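Local coordinates for haemagglutinin I (Physarum polycephalum, PDB 3A5P), which probably binds carbohydrates as a lectin, apparently through a minimal carbohydrate recognition domain built on the legume lectin fold, at residues W3-V8 with V28-T33; A38-S43 with V58-D63; R64-G69 with Q96-K101. One frame throughout, in Å; residues are numbered along the deposited sequence. Where two conformers were deposited one is given.

Contact 1. Residues W3-V8 with V28-T33; sequences WSVQIV and VPRYVT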
ATOM      1  N   TRP A   3      16.270  -9.131   1.591  1.00 18.81           N
ATOM      2  CA  TRP A   3      15.399  -9.425   2.727  1.00 18.26           C
ATOM      3  C   TRP A   3      14.015  -9.814   2.248  1.00 18.04           C
ATOM      4  O   TRP A   3      13.579  -9.438   1.135  1.00 17.14           O
ATOM      5  CB  TRP A   3      15.322  -8.231   3.695  1.00 18.11           C
ATOM      6  CG  TRP A   3      15.064  -6.936   2.957  1.00 18.15           C
ATOM      7  CD1 TRP A   3      16.002  -6.134   2.359  1.00 18.55           C
ATOM      8  CD2 TRP A   3      13.797  -6.338   2.693  1.00 17.33           C
ATOM      9  NE1 TRP A   3      15.394  -5.075   1.744  1.00 18.69           N
ATOM     10  CE2 TRP A   3      14.043  -5.154   1.957  1.00 17.77           C
ATOM     11  CE3 TRP A   3      12.468  -6.670   3.025  1.00 16.32           C
ATOM     12  CZ2 TRP A   3      13.020  -4.319   1.512  1.00 18.57           C
ATOM     13  CZ3 TRP A   3      11.452  -5.826   2.599  1.00 17.14           C
ATOM     14  CH2 TRP A   3      11.735  -4.660   1.842  1.00 17.38           C
ATOM     15  N   SER A   4      13.355 -10.607   3.087  1.00 17.43           N
ATOM     16  CA  SER A   4      11.974 -11.027   2.872  1.00 17.66           C
ATOM     17  C   SER A   4      11.106 -10.461   3.994  1.00 17.61           C
ATOM     18  O   SER A   4      11.631  -9.898   4.969  1.00 17.36           O
ATOM     19  CB  SER A   4      11.885 -12.554   2.835  1.00 18.14           C
ATOM     20  OG  SER A   4      12.202 -13.097   4.109  1.00 18.11           O
ATOM     21  N   VAL A   5       9.783 -10.607   3.843  1.00 17.60           N
ATOM     22  CA  VAL A   5       8.834 -10.214   4.879  1.00 17.63           C
ATOM     23  C   VAL A   5       7.951 -11.426   5.199  1.00 18.14           C
ATOM     24  O   VAL A   5       7.358 -12.043   4.286  1.00 18.44           O
ATOM     25  CB  VAL A   5       7.937  -9.008   4.467  1.00 17.47           C
ATOM     26  CG1 VAL A   5       6.973  -8.653   5.605  1.00 16.85           C
ATOM     27  CG2 VAL A   5       8.793  -7.781   4.103  1.00 17.84           C
ATOM     28  N   GLN A   6       7.896 -11.778   6.486  1.00 17.74           N
ATOM     29  CA  GLN A   6       7.019 -12.853   6.982  1.00 18.38           C
ATOM     30  C   GLN A   6       5.856 -12.234   7.735  1.00 17.74           C
ATOM     31  O   GLN A   6       6.031 -11.273   8.467  1.00 18.21           O
ATOM     32  CB  GLN A   6       7.780 -13.764   7.933  1.00 18.73           C
ATOM     33  CG  GLN A   6       8.705 -14.734   7.218  1.00 23.12           C
ATOM     34  CD  GLN A   6       7.928 -15.870   6.593  1.00 27.32           C
ATOM     35  OE1 GLN A   6       7.054 -16.485   7.242  1.00 30.31           O
ATOM     36  NE2 GLN A   6       8.211 -16.148   5.331  1.00 27.88           N
ATOM     37  N   ILE A   7       4.665 -12.788   7.571  0.50 17.24           N
ATOM     38  CA  ILE A   7       3.501 -12.235   8.273  0.50 16.83           C
ATOM     39  C   ILE A   7       2.876 -13.310   9.165  0.50 16.78           C
ATOM     40  O   ILE A   7       2.660 -14.450   8.728  0.50 16.09           O
ATOM     41  CB  ILE A   7       2.475 -11.586   7.295  0.50 17.57           C
ATOM     42  CG1 ILE A   7       2.023 -12.596   6.233  0.50 16.20           C
ATOM     43  CG2 ILE A   7       3.071 -10.302   6.641  0.50 16.67           C
ATOM     44  CD1 ILE A   7       0.800 -12.173   5.427  0.50 17.34           C
ATOM     45  N   VAL A   8       2.652 -12.961  10.432  1.00 16.39           N
ATOM     46  CA  VAL A   8       2.057 -13.891  11.399  1.00 16.75           C
ATOM     47  C   VAL A   8       0.750 -13.262  11.834  1.00 16.81           C
ATOM     48  O   VAL A   8       0.748 -12.158  12.387  1.00 16.58           O
ATOM     49  CB  VAL A   8       2.985 -14.155  12.634  1.00 16.84           C
ATOM     50  CG1 VAL A   8       2.302 -15.039  13.648  1.00 17.58           C
ATOM     51  CG2 VAL A   8       4.329 -14.775  12.202  1.00 17.52           C
ATOM     52  N   VAL A  28      13.594  -4.806  -3.344  1.00 17.53           N
ATOM     53  CA  VAL A  28      12.432  -4.020  -3.821  1.00 16.83           C
ATOM     54  C   VAL A  28      11.468  -3.744  -2.662  1.00 16.17           C
ATOM     55  O   VAL A  28      11.469  -4.488  -1.664  1.00 16.12           O
ATOM     56  CB  VAL A  28      11.675  -4.712  -5.004  1.00 16.82           C
ATOM     57  CG1 VAL A  28      12.615  -4.976  -6.209  1.00 16.59           C
ATOM     58  CG2 VAL A  28      11.012  -6.027  -4.569  1.00 16.65           C
ATOM     59  N   PRO A  29      10.673  -2.661  -2.764  1.00 15.89           N
ATOM     60  CA  PRO A  29       9.658  -2.440  -1.728  1.00 16.01           C
ATOM     61  C   PRO A  29       8.653  -3.592  -1.586  1.00 15.99           C
ATOM     62  O   PRO A  29       8.315  -4.272  -2.573  1.00 15.91           O
ATOM     63  CB  PRO A  29       8.944  -1.165  -2.200  1.00 16.02           C
ATOM     64  CG  PRO A  29      10.039  -0.416  -3.002  1.00 16.13           C
ATOM     65  CD  PRO A  29      10.677  -1.567  -3.765  1.00 15.62           C
ATOM     66  N   ARG A  30       8.214  -3.811  -0.352  1.00 16.08           N
ATOM     67  CA  ARG A  30       7.172  -4.781  -0.039  1.00 15.95           C
ATOM     68  C   ARG A  30       6.081  -4.094   0.774  1.00 15.95           C
ATOM     69  O   ARG A  30       6.357  -3.198   1.582  1.00 15.99           O
ATOM     70  CB  ARG A  30       7.759  -5.954   0.769  1.00 15.51           C
ATOM     71  CG  ARG A  30       7.917  -7.276   0.003  1.00 17.18           C
ATOM     72  CD  ARG A  30       8.770  -7.147  -1.250  1.00 15.78           C
ATOM     73  NE  ARG A  30      10.167  -6.798  -0.995  1.00 16.34           N
ATOM     74  CZ  ARG A  30      11.105  -7.664  -0.594  1.00 16.36           C
ATOM     75  NH1 ARG A  30      10.784  -8.921  -0.325  1.00 15.23           N
ATOM     76  NH2 ARG A  30      12.367  -7.256  -0.416  1.00 14.53           N
ATOM     77  N   TYR A  31       4.846  -4.533   0.580  1.00 15.65           N
ATOM     78  CA  TYR A  31       3.691  -3.811   1.128  1.00 15.28           C
ATOM     79  C   TYR A  31       2.853  -4.810   1.883  1.00 15.21           C
ATOM     80  O   TYR A  31       2.408  -5.817   1.304  1.00 15.91           O
ATOM     81  CB  TYR A  31       2.893  -3.178  -0.023  1.00 14.98           C
ATOM     82  CG  TYR A  31       3.711  -2.202  -0.849  1.00 14.43           C
ATOM     83  CD1 TYR A  31       3.800  -0.857  -0.479  1.00 15.08           C
ATOM     84  CD2 TYR A  31       4.421  -2.626  -1.966  1.00 14.00           C
ATOM     85  CE1 TYR A  31       4.551   0.042  -1.209  1.00 14.58           C
ATOM     86  CE2 TYR A  31       5.201  -1.723  -2.714  1.00 12.27           C
ATOM     87  CZ  TYR A  31       5.247  -0.390  -2.331  1.00 12.83           C
ATOM     88  OH  TYR A  31       6.006   0.502  -3.055  1.00 15.85           O
ATOM     89  N   VAL A  32       2.675  -4.574   3.183  1.00 14.65           N
ATOM     90  CA  VAL A  32       1.755  -5.400   3.963  1.00 14.20           C
ATOM     91  C   VAL A  32       0.436  -4.649   4.080  1.00 14.56           C
ATOM     92  O   VAL A  32       0.392  -3.528   4.614  1.00 14.47           O
ATOM     93  CB  VAL A  32       2.305  -5.786   5.366  1.00 14.32           C
ATOM     94  CG1 VAL A  32       1.253  -6.577   6.141  1.00 14.73           C
ATOM     95  CG2 VAL A  32       3.548  -6.634   5.209  1.00 15.03           C
ATOM     96  N   THR A  33      -0.621  -5.277   3.571  1.00 14.56           N
ATOM     97  CA  THR A  33      -1.916  -4.633   3.452  1.00 15.14           C
ATOM     98  C   THR A  33      -2.926  -5.283   4.388  1.00 14.97           C
ATOM     99  O   THR A  33      -2.917  -6.498   4.556  1.00 14.89           O
ATOM    100  CB  THR A  33      -2.454  -4.695   1.995  1.00 15.36           C
ATOM    101  OG1 THR A  33      -2.576  -6.077   1.575  1.00 15.36           O
ATOM    102  CG2 THR A  33      -1.516  -3.890   1.049  1.00 16.37           C
TER
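CG of Trp3 lies between its backbone N and carbonyl carbon (chi1 48°), chi2 of -84° sets the turn of the indole, and the Arg30 chain bends at chi2 and chi3; the two side chains meet tip to tip. The guanidinium is laid flat on the indole, planes 24° apart, in a cation-pi stack that places Arg30 CZ 4.0 Å from the centroid of the Trp3 six-membered ring. NH2 stands over the middle of that six-membered ring, and so off-centre on the whole indole. Both terminal nitrogens also grip one acceptor, Trp3 O, the shorter bond being the 2.9 Å one from Arg30 NH2. From its own segment, Val28 O takes a 2.7 Å bond from Arg30 NE, which approaches above the carbonyl plane. Two carbonyls and a ring thus fix the rotation of the charged group, while Trp3 NE1 is bonded to Glu44. Further along, Val32 CG2 touches Val5 CG1 at 4.0 Å. The two strands run almost parallel, their axes 8.7 Å apart, but belong to the two opposed sheets of a beta sandwich; Phe42 of strand 40-43 packs against Trp3, Val5 and Val32, and Leu19 of strand 17-20 against Arg30 and Val32.

Contact 2. Residues A38-S43 with V58-D63; sequences APITFS and VHNGDD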
ATOM      1  N   ALA A  38      -4.162   1.780   6.156  1.00 16.46           N
ATOM      2  CA  ALA A  38      -3.050   2.174   5.285  1.00 16.54           C
ATOM      3  C   ALA A  38      -2.016   1.048   5.185  1.00 16.44           C
ATOM      4  O   ALA A  38      -1.709   0.399   6.202  1.00 16.45           O
ATOM      5  CB  ALA A  38      -2.421   3.457   5.786  1.00 16.69           C
ATOM      6  N   PRO A  39      -1.499   0.776   3.956  1.00 17.04           N
ATOM      7  CA  PRO A  39      -0.437  -0.219   3.823  1.00 16.40           C
ATOM      8  C   PRO A  39       0.791   0.169   4.646  1.00 16.43           C
ATOM      9  O   PRO A  39       1.066   1.362   4.845  1.00 16.52           O
ATOM     10  CB  PRO A  39      -0.099  -0.205   2.319  1.00 17.23           C
ATOM     11  CG  PRO A  39      -1.379   0.286   1.652  1.00 17.89           C
ATOM     12  CD  PRO A  39      -1.909   1.325   2.647  1.00 16.99           C
ATOM     13  N   ILE A  40       1.473  -0.842   5.162  1.00 15.39           N
ATOM     14  CA  ILE A  40       2.788  -0.675   5.753  1.00 15.88           C
ATOM     15  C   ILE A  40       3.803  -0.979   4.651  1.00 15.77           C
ATOM     16  O   ILE A  40       3.772  -2.066   4.086  1.00 16.52           O
ATOM     17  CB  ILE A  40       2.994  -1.666   6.929  1.00 16.00           C
ATOM     18  CG1 ILE A  40       1.860  -1.544   7.967  1.00 16.26           C
ATOM     19  CG2 ILE A  40       4.433  -1.540   7.546  1.00 14.94           C
ATOM     20  CD1 ILE A  40       1.799  -2.739   8.892  1.00 21.82           C
ATOM     21  N   THR A  41       4.679  -0.020   4.340  1.00 14.82           N
ATOM     22  CA  THR A  41       5.694  -0.200   3.295  1.00 15.27           C
ATOM     23  C   THR A  41       7.055  -0.547   3.910  1.00 15.13           C
ATOM     24  O   THR A  41       7.485   0.073   4.884  1.00 15.58           O
ATOM     25  CB  THR A  41       5.836   1.081   2.380  1.00 15.04           C
ATOM     26  OG1 THR A  41       4.566   1.396   1.801  1.00 14.91           O
ATOM     27  CG2 THR A  41       6.883   0.851   1.258  1.00 14.94           C
ATOM     28  N   PHE A  42       7.695  -1.568   3.355  1.00 15.09           N
ATOM     29  CA  PHE A  42       9.054  -1.959   3.724  1.00 15.57           C
ATOM     30  C   PHE A  42       9.924  -1.646   2.518  1.00 15.90           C
ATOM     31  O   PHE A  42       9.606  -2.055   1.410  1.00 15.53           O
ATOM     32  CB  PHE A  42       9.122  -3.473   3.991  1.00 15.72           C
ATOM     33  CG  PHE A  42       8.302  -3.927   5.163  1.00 15.88           C
ATOM     34  CD1 PHE A  42       8.925  -4.264   6.367  1.00 17.63           C
ATOM     35  CD2 PHE A  42       6.913  -4.033   5.066  1.00 16.39           C
ATOM     36  CE1 PHE A  42       8.165  -4.685   7.472  1.00 19.11           C
ATOM     37  CE2 PHE A  42       6.147  -4.443   6.165  1.00 17.95           C
ATOM     38  CZ  PHE A  42       6.774  -4.781   7.361  1.00 17.98           C
ATOM     39  N   SER A  43      11.015  -0.923   2.721  1.00 16.99           N
ATOM     40  CA  SER A  43      11.868  -0.545   1.579  1.00 17.33           C
ATOM     41  C   SER A  43      13.253  -0.113   2.037  1.00 19.03           C
ATOM     42  O   SER A  43      13.500   0.051   3.236  1.00 19.60           O
ATOM     43  CB  SER A  43      11.199   0.571   0.742  1.00 17.66           C
ATOM     44  OG  SER A  43      11.207   1.822   1.422  1.00 18.16           O
ATOM     45  N   VAL A  58      10.702   1.179   7.442  1.00 17.55           N
ATOM     46  CA  VAL A  58       9.273   0.888   7.523  1.00 17.43           C
ATOM     47  C   VAL A  58       8.497   2.196   7.531  1.00 17.58           C
ATOM     48  O   VAL A  58       8.780   3.100   8.350  1.00 17.79           O
ATOM     49  CB  VAL A  58       8.960   0.030   8.769  1.00 17.59           C
ATOM     50  CG1 VAL A  58       7.445  -0.271   8.881  1.00 16.28           C
ATOM     51  CG2 VAL A  58       9.756  -1.261   8.716  1.00 17.36           C
ATOM     52  N   HIS A  59       7.545   2.308   6.598  1.00 16.46           N
ATOM     53  CA  HIS A  59       6.595   3.412   6.603  1.00 16.46           C
ATOM     54  C   HIS A  59       5.201   2.926   7.000  1.00 17.27           C
ATOM     55  O   HIS A  59       4.689   1.923   6.467  1.00 17.43           O
ATOM     56  CB  HIS A  59       6.560   4.112   5.243  1.00 15.88           C
ATOM     57  CG  HIS A  59       7.732   5.007   5.012  1.00 15.01           C
ATOM     58  ND1 HIS A  59       8.951   4.536   4.585  1.00 15.90           N
ATOM     59  CD2 HIS A  59       7.876   6.344   5.178  1.00 15.39           C
ATOM     60  CE1 HIS A  59       9.802   5.544   4.493  1.00 15.32           C
ATOM     61  NE2 HIS A  59       9.171   6.653   4.838  1.00 16.20           N
ATOM     62  N   ASN A  60       4.600   3.614   7.953  1.00 17.69           N
ATOM     63  CA  ASN A  60       3.219   3.329   8.352  1.00 17.75           C
ATOM     64  C   ASN A  60       2.326   4.334   7.614  1.00 18.94           C
ATOM     65  O   ASN A  60       2.214   5.505   8.009  1.00 18.23           O
ATOM     66  CB  ASN A  60       3.089   3.421   9.878  1.00 18.42           C
ATOM     67  CG  ASN A  60       1.756   2.894  10.399  1.00 18.67           C
ATOM     68  OD1 ASN A  60       0.916   2.392   9.637  1.00 22.56           O
ATOM     69  ND2 ASN A  60       1.555   3.021  11.707  1.00 19.56           N
ATOM     70  N   GLY A  61       1.721   3.891   6.505  1.00 18.95           N
ATOM     71  CA  GLY A  61       1.068   4.829   5.596  1.00 19.96           C
ATOM     72  C   GLY A  61       2.139   5.782   5.085  1.00 21.49           C
ATOM     73  O   GLY A  61       3.195   5.329   4.586  1.00 20.60           O
ATOM     74  N   ASP A  62       1.879   7.085   5.235  1.00 21.87           N
ATOM     75  CA  ASP A  62       2.773   8.151   4.752  1.00 23.74           C
ATOM     76  C   ASP A  62       4.072   8.227   5.560  1.00 23.70           C
ATOM     77  O   ASP A  62       5.118   8.626   5.048  1.00 24.44           O
ATOM     78  CB  ASP A  62       2.099   9.535   4.896  1.00 24.34           C
ATOM     79  CG  ASP A  62       1.078   9.864   3.793  1.00 27.81           C
ATOM     80  OD1 ASP A  62       0.290   9.029   3.367  1.00 29.37           O
ATOM     81  OD2 ASP A  62       1.016  11.043   3.385  1.00 34.32           O
ATOM     82  N   ASP A  63       3.984   7.873   6.831  1.00 23.84           N
ATOM     83  CA  ASP A  63       4.998   8.276   7.807  1.00 24.51           C
ATOM     84  C   ASP A  63       6.067   7.233   8.112  1.00 23.41           C
ATOM     85  O   ASP A  63       5.789   6.042   8.258  1.00 22.60           O
ATOM     86  CB  ASP A  63       4.319   8.719   9.085  1.00 25.89           C
ATOM     87  CG  ASP A  63       3.327   9.841   8.844  1.00 27.60           C
ATOM     88  OD1 ASP A  63       3.625  10.797   8.064  1.00 31.50           O
ATOM     89  OD2 ASP A  63       2.242   9.746   9.424  1.00 31.20           O
TER
HETATM   90  O   HOH W   1      -1.535   1.466   8.768  1.00 14.56           O
HETATM   91  O   HOH W   2       2.850   2.956   3.275  1.00 16.94           O
HETATM   92  O   HOH W   3       9.547   1.954   3.493  1.00 19.40           O
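Phe42 and His59 contribute the rings of this contact: Val58 CG2 comes obliquely against the Phe42 ring, 3.9 Å from CD1, whereas the His59 imidazole has a water at its edge, in the ring plane, 2.9 Å from ND1. The rings lie on opposite faces of a beta hairpin, strands 40-43 and 54-60, in the five-stranded antiparallel sheet of the sandwich. Thr41 and His59 form a hydrogen-bonded pair, with His59 N donating to Thr41 O at 2.8 Å and Thr41 N returning the bond to His59 O. Ile40 with Asn60 and Phe42 with Val58 are the flanking non-hydrogen-bonded pairs.

The Ile40 and Phe42 face turns to the interior. Val58 stands side by side with both: its CG1, anti to the backbone N (chi1 179°), closes to 3.5 Å from Ile40 CG2, and its CG2 is left for the Phe42 ring. Leu98 of the other sheet packs on Ile40, Val58 and Asn60.

On the Thr41 and His59 face, the water at ND1 also bonds to Ser43 OG, and His59 NE2 is held by Ala104 O of the second subunit, whose Leu103 packs here too. A second water links Thr41 OG1 to Pro39 O and Gly61 O, so buried polar atoms are satisfied through solvent. Beyond the strand, Asn60 opens a type II' turn to Asp63; there Gly61 N donates to Pro39 O at 3.1 Å, and Gly61 CA rests 3.8 Å from Ala38 CB.

Contact 3. Residues R64-G69 with Q96-K101; sequences RAFQLG and QHLTLK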
ATOM      1  N   ARG A  64       7.302   7.703   8.219  1.00 22.73           N
ATOM      2  CA  ARG A  64       8.375   6.812   8.594  1.00 22.65           C
ATOM      3  C   ARG A  64       8.155   6.353  10.034  1.00 22.69           C
ATOM      4  O   ARG A  64       8.063   7.173  10.961  1.00 23.29           O
ATOM      5  CB  ARG A  64       9.725   7.470   8.403  1.00 23.00           C
ATOM      6  CG  ARG A  64      10.840   6.463   8.422  1.00 25.31           C
ATOM      7  CD  ARG A  64      12.135   7.154   8.540  1.00 30.50           C
ATOM      8  NE  ARG A  64      12.707   7.450   7.244  1.00 32.14           N
ATOM      9  CZ  ARG A  64      13.879   6.997   6.832  1.00 30.10           C
ATOM     10  NH1 ARG A  64      14.595   6.218   7.617  1.00 31.63           N
ATOM     11  NH2 ARG A  64      14.335   7.337   5.641  1.00 29.23           N
ATOM     12  N   ALA A  65       8.018   5.041  10.203  1.00 21.02           N
ATOM     13  CA  ALA A  65       7.759   4.440  11.509  1.00 20.18           C
ATOM     14  C   ALA A  65       9.078   4.176  12.256  1.00 19.69           C
ATOM     15  O   ALA A  65       9.276   4.665  13.383  1.00 19.43           O
ATOM     16  CB  ALA A  65       6.957   3.152  11.346  1.00 19.79           C
ATOM     17  N   PHE A  66       9.973   3.423  11.622  1.00 19.32           N
ATOM     18  CA  PHE A  66      11.293   3.073  12.184  1.00 20.02           C
ATOM     19  C   PHE A  66      12.115   2.339  11.151  1.00 20.30           C
ATOM     20  O   PHE A  66      11.613   2.018  10.067  1.00 20.49           O
ATOM     21  CB  PHE A  66      11.185   2.213  13.471  1.00 19.75           C
ATOM     22  CG  PHE A  66      10.078   1.175  13.442  1.00 20.11           C
ATOM     23  CD1 PHE A  66      10.213  -0.002  12.691  1.00 20.91           C
ATOM     24  CD2 PHE A  66       8.894   1.380  14.163  1.00 22.48           C
ATOM     25  CE1 PHE A  66       9.176  -0.962  12.660  1.00 21.52           C
ATOM     26  CE2 PHE A  66       7.854   0.430  14.135  1.00 21.90           C
ATOM     27  CZ  PHE A  66       8.006  -0.744  13.387  1.00 20.50           C
ATOM     28  N   GLN A  67      13.363   2.032  11.498  1.00 20.02           N
ATOM     29  CA  GLN A  67      14.214   1.259  10.624  1.00 19.82           C
ATOM     30  C   GLN A  67      14.681   0.024  11.365  1.00 20.56           C
ATOM     31  O   GLN A  67      14.978   0.091  12.576  1.00 20.37           O
ATOM     32  CB  GLN A  67      15.410   2.099  10.188  1.00 20.05           C
ATOM     33  CG  GLN A  67      16.253   1.466   9.093  1.00 19.54           C
ATOM     34  CD  GLN A  67      17.359   2.418   8.628  1.00 20.43           C
ATOM     35  OE1 GLN A  67      18.482   2.359   9.132  1.00 21.73           O
ATOM     36  NE2 GLN A  67      17.021   3.328   7.709  1.00 19.43           N
ATOM     37  N   LEU A  68      14.756  -1.084  10.629  1.00 20.00           N
ATOM     38  CA  LEU A  68      15.203  -2.378  11.125  1.00 21.14           C
ATOM     39  C   LEU A  68      16.586  -2.683  10.546  1.00 20.83           C
ATOM     40  O   LEU A  68      16.900  -2.261   9.431  1.00 21.51           O
ATOM     41  CB  LEU A  68      14.265  -3.470  10.627  1.00 21.57           C
ATOM     42  CG  LEU A  68      12.742  -3.212  10.656  1.00 25.24           C
ATOM     43  CD1 LEU A  68      12.023  -4.201   9.740  1.00 27.08           C
ATOM     44  CD2 LEU A  68      12.252  -3.349  12.078  1.00 25.52           C
ATOM     45  N   GLY A  69      17.383  -3.435  11.290  1.00 21.15           N
ATOM     46  CA  GLY A  69      18.700  -3.877  10.823  1.00 20.71           C
ATOM     47  C   GLY A  69      18.770  -5.388  10.707  1.00 21.25           C
ATOM     48  O   GLY A  69      18.016  -6.130  11.383  1.00 20.90           O
ATOM     49  N   GLN A  96       9.967  -3.837  17.151  1.00 22.25           N
ATOM     50  CA  GLN A  96       9.381  -2.505  17.232  1.00 22.07           C
ATOM     51  C   GLN A  96       7.892  -2.577  16.934  1.00 21.60           C
ATOM     52  O   GLN A  96       7.464  -3.357  16.084  1.00 21.33           O
ATOM     53  CB  GLN A  96      10.110  -1.570  16.279  1.00 22.77           C
ATOM     54  CG  GLN A  96      11.591  -1.446  16.672  1.00 24.63           C
ATOM     55  CD  GLN A  96      12.308  -0.408  15.894  1.00 29.13           C
ATOM     56  OE1 GLN A  96      12.149   0.789  16.140  1.00 28.91           O
ATOM     57  NE2 GLN A  96      13.111  -0.851  14.930  1.00 31.51           N
ATOM     58  N   HIS A  97       7.116  -1.779  17.658  1.00 20.02           N
ATOM     59  CA  HIS A  97       5.676  -1.810  17.559  1.00 19.49           C
ATOM     60  C   HIS A  97       5.147  -0.622  16.752  1.00 18.92           C
ATOM     61  O   HIS A  97       5.693   0.479  16.830  1.00 19.18           O
ATOM     62  CB  HIS A  97       5.090  -1.784  18.978  1.00 19.74           C
ATOM     63  CG  HIS A  97       3.600  -1.696  19.026  1.00 19.14           C
ATOM     64  ND1 HIS A  97       2.931  -0.494  19.123  1.00 20.95           N
ATOM     65  CD2 HIS A  97       2.649  -2.661  19.028  1.00 18.74           C
ATOM     66  CE1 HIS A  97       1.629  -0.722  19.165  1.00 20.97           C
ATOM     67  NE2 HIS A  97       1.430  -2.031  19.100  1.00 18.87           N
ATOM     68  N   LEU A  98       4.077  -0.855  15.990  1.00 18.84           N
ATOM     69  CA  LEU A  98       3.243   0.222  15.461  1.00 18.14           C
ATOM     70  C   LEU A  98       1.774  -0.194  15.537  1.00 18.25           C
ATOM     71  O   LEU A  98       1.441  -1.363  15.801  1.00 17.48           O
ATOM     72  CB  LEU A  98       3.641   0.591  14.006  1.00 18.71           C
ATOM     73  CG  LEU A  98       3.547  -0.496  12.909  1.00 19.10           C
ATOM     74  CD1 LEU A  98       2.109  -0.672  12.370  1.00 17.81           C
ATOM     75  CD2 LEU A  98       4.520  -0.247  11.710  1.00 18.38           C
ATOM     76  N   THR A  99       0.907   0.778  15.300  1.00 18.18           N
ATOM     77  CA  THR A  99      -0.512   0.501  15.182  0.50 18.30           C
ATOM     78  C   THR A  99      -1.010   0.962  13.841  1.00 18.17           C
ATOM     79  O   THR A  99      -0.675   2.068  13.362  1.00 17.94           O
ATOM     80  CB  THR A  99      -1.355   1.151  16.286  0.50 18.60           C
ATOM     81  OG1 THR A  99      -1.020   2.540  16.397  0.50 19.51           O
ATOM     82  CG2 THR A  99      -1.107   0.454  17.593  0.50 18.36           C
ATOM     83  N   LEU A 100      -1.788   0.077  13.219  1.00 17.96           N
ATOM     84  CA  LEU A 100      -2.409   0.325  11.919  1.00 17.74           C
ATOM     85  C   LEU A 100      -3.203   1.623  11.938  1.00 18.81           C
ATOM     86  O   LEU A 100      -3.852   1.943  12.946  1.00 19.09           O
ATOM     87  CB  LEU A 100      -3.336  -0.840  11.550  1.00 18.12           C
ATOM     88  CG  LEU A 100      -2.630  -2.182  11.292  1.00 17.19           C
ATOM     89  CD1 LEU A 100      -3.655  -3.309  10.989  1.00 16.38           C
ATOM     90  CD2 LEU A 100      -1.573  -2.074  10.184  1.00 17.46           C
ATOM     91  N   LYS A 101      -3.167   2.346  10.828  1.00 18.29           N
ATOM     92  CA  LYS A 101      -3.890   3.610  10.700  1.00 19.32           C
ATOM     93  C   LYS A 101      -5.119   3.410   9.840  1.00 19.44           C
ATOM     94  O   LYS A 101      -5.010   2.998   8.672  1.00 18.40           O
ATOM     95  CB  LYS A 101      -2.975   4.663  10.081  1.00 19.95           C
ATOM     96  CG  LYS A 101      -1.865   5.066  11.008  1.00 23.04           C
ATOM     97  CD  LYS A 101      -0.576   5.346  10.254  1.00 29.20           C
ATOM     98  CE  LYS A 101      -0.646   6.601   9.454  1.00 29.51           C
ATOM     99  NZ  LYS A 101       0.694   7.234   9.403  1.00 30.76           N
TER
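Phe66 and Gln96 run antiparallel past one another, with Gln96 CB over the ring and the amide coming back against the CB-CG end of the phenylalanine. Gln96 CG is anti to its carbonyl carbon and the chain is extended beyond it (chi2 -172°). CB sits over the centre, 3.5 Å from the Phe66 centroid, which makes a CH-pi contact, and the amide is turned 33° from the ring plane. Its two ends do different work: OE1 presses against Phe66 CB at 3.2 Å, while NE2 passes the ring and donates a 3.1 Å hydrogen bond to Gln67 O. Gln67 O lies in the plane of the Gln96 amide, whereas NE2 stands well above the plane of the accepting carbonyl (54°).

The opposite face of the ring meets Ala65 CB, displaced toward the rim, so the phenyl is sandwiched between its neighbour in sequence and a residue of the other sheet. At the edge, near the ring plane, His97 O comes within 3.5 Å of Phe66 CE2. Leu98 CD2 approaches obliquely, 3.9 Å from Phe66 CZ, and also reaches Ala65 CB.

Ala65 and Phe66 can both point toward strand 96-99 because they form a classic beta bulge, together standing opposite the single residue Val58 on neighbouring strand 54-60. Strands 63-70 and 96-99 are outermost in their sheets within this chain, their axes 8.1 Å apart. The chemistry implies a mixed seam: apolar and CH-pi packing fills the gap, and one side-chain-to-backbone hydrogen bond ties the amide to the facing strand.

Contacts 1 and 3 join the two sheets of the sandwich through side chains, and both are only partly buried; contact 2, wholly buried, lies within one sheet and rests on backbone pairing. Their chemistry follows: contact 1 pairs a charged group with an indole and carbonyls, contact 3 is largely apolar, and contact 2 adds bridging waters. They are also stitched together. Strands 30-34 and 40-43 are sheet neighbours, bonded by Arg30 O with Phe42 N, which joins contacts 1 and 2, whereas Val58 O with Ala65 N and Asn60 O with Lys101 NZ join contacts 2 and 3. All three touch the second subunit; contacts 1 and 3 do not meet.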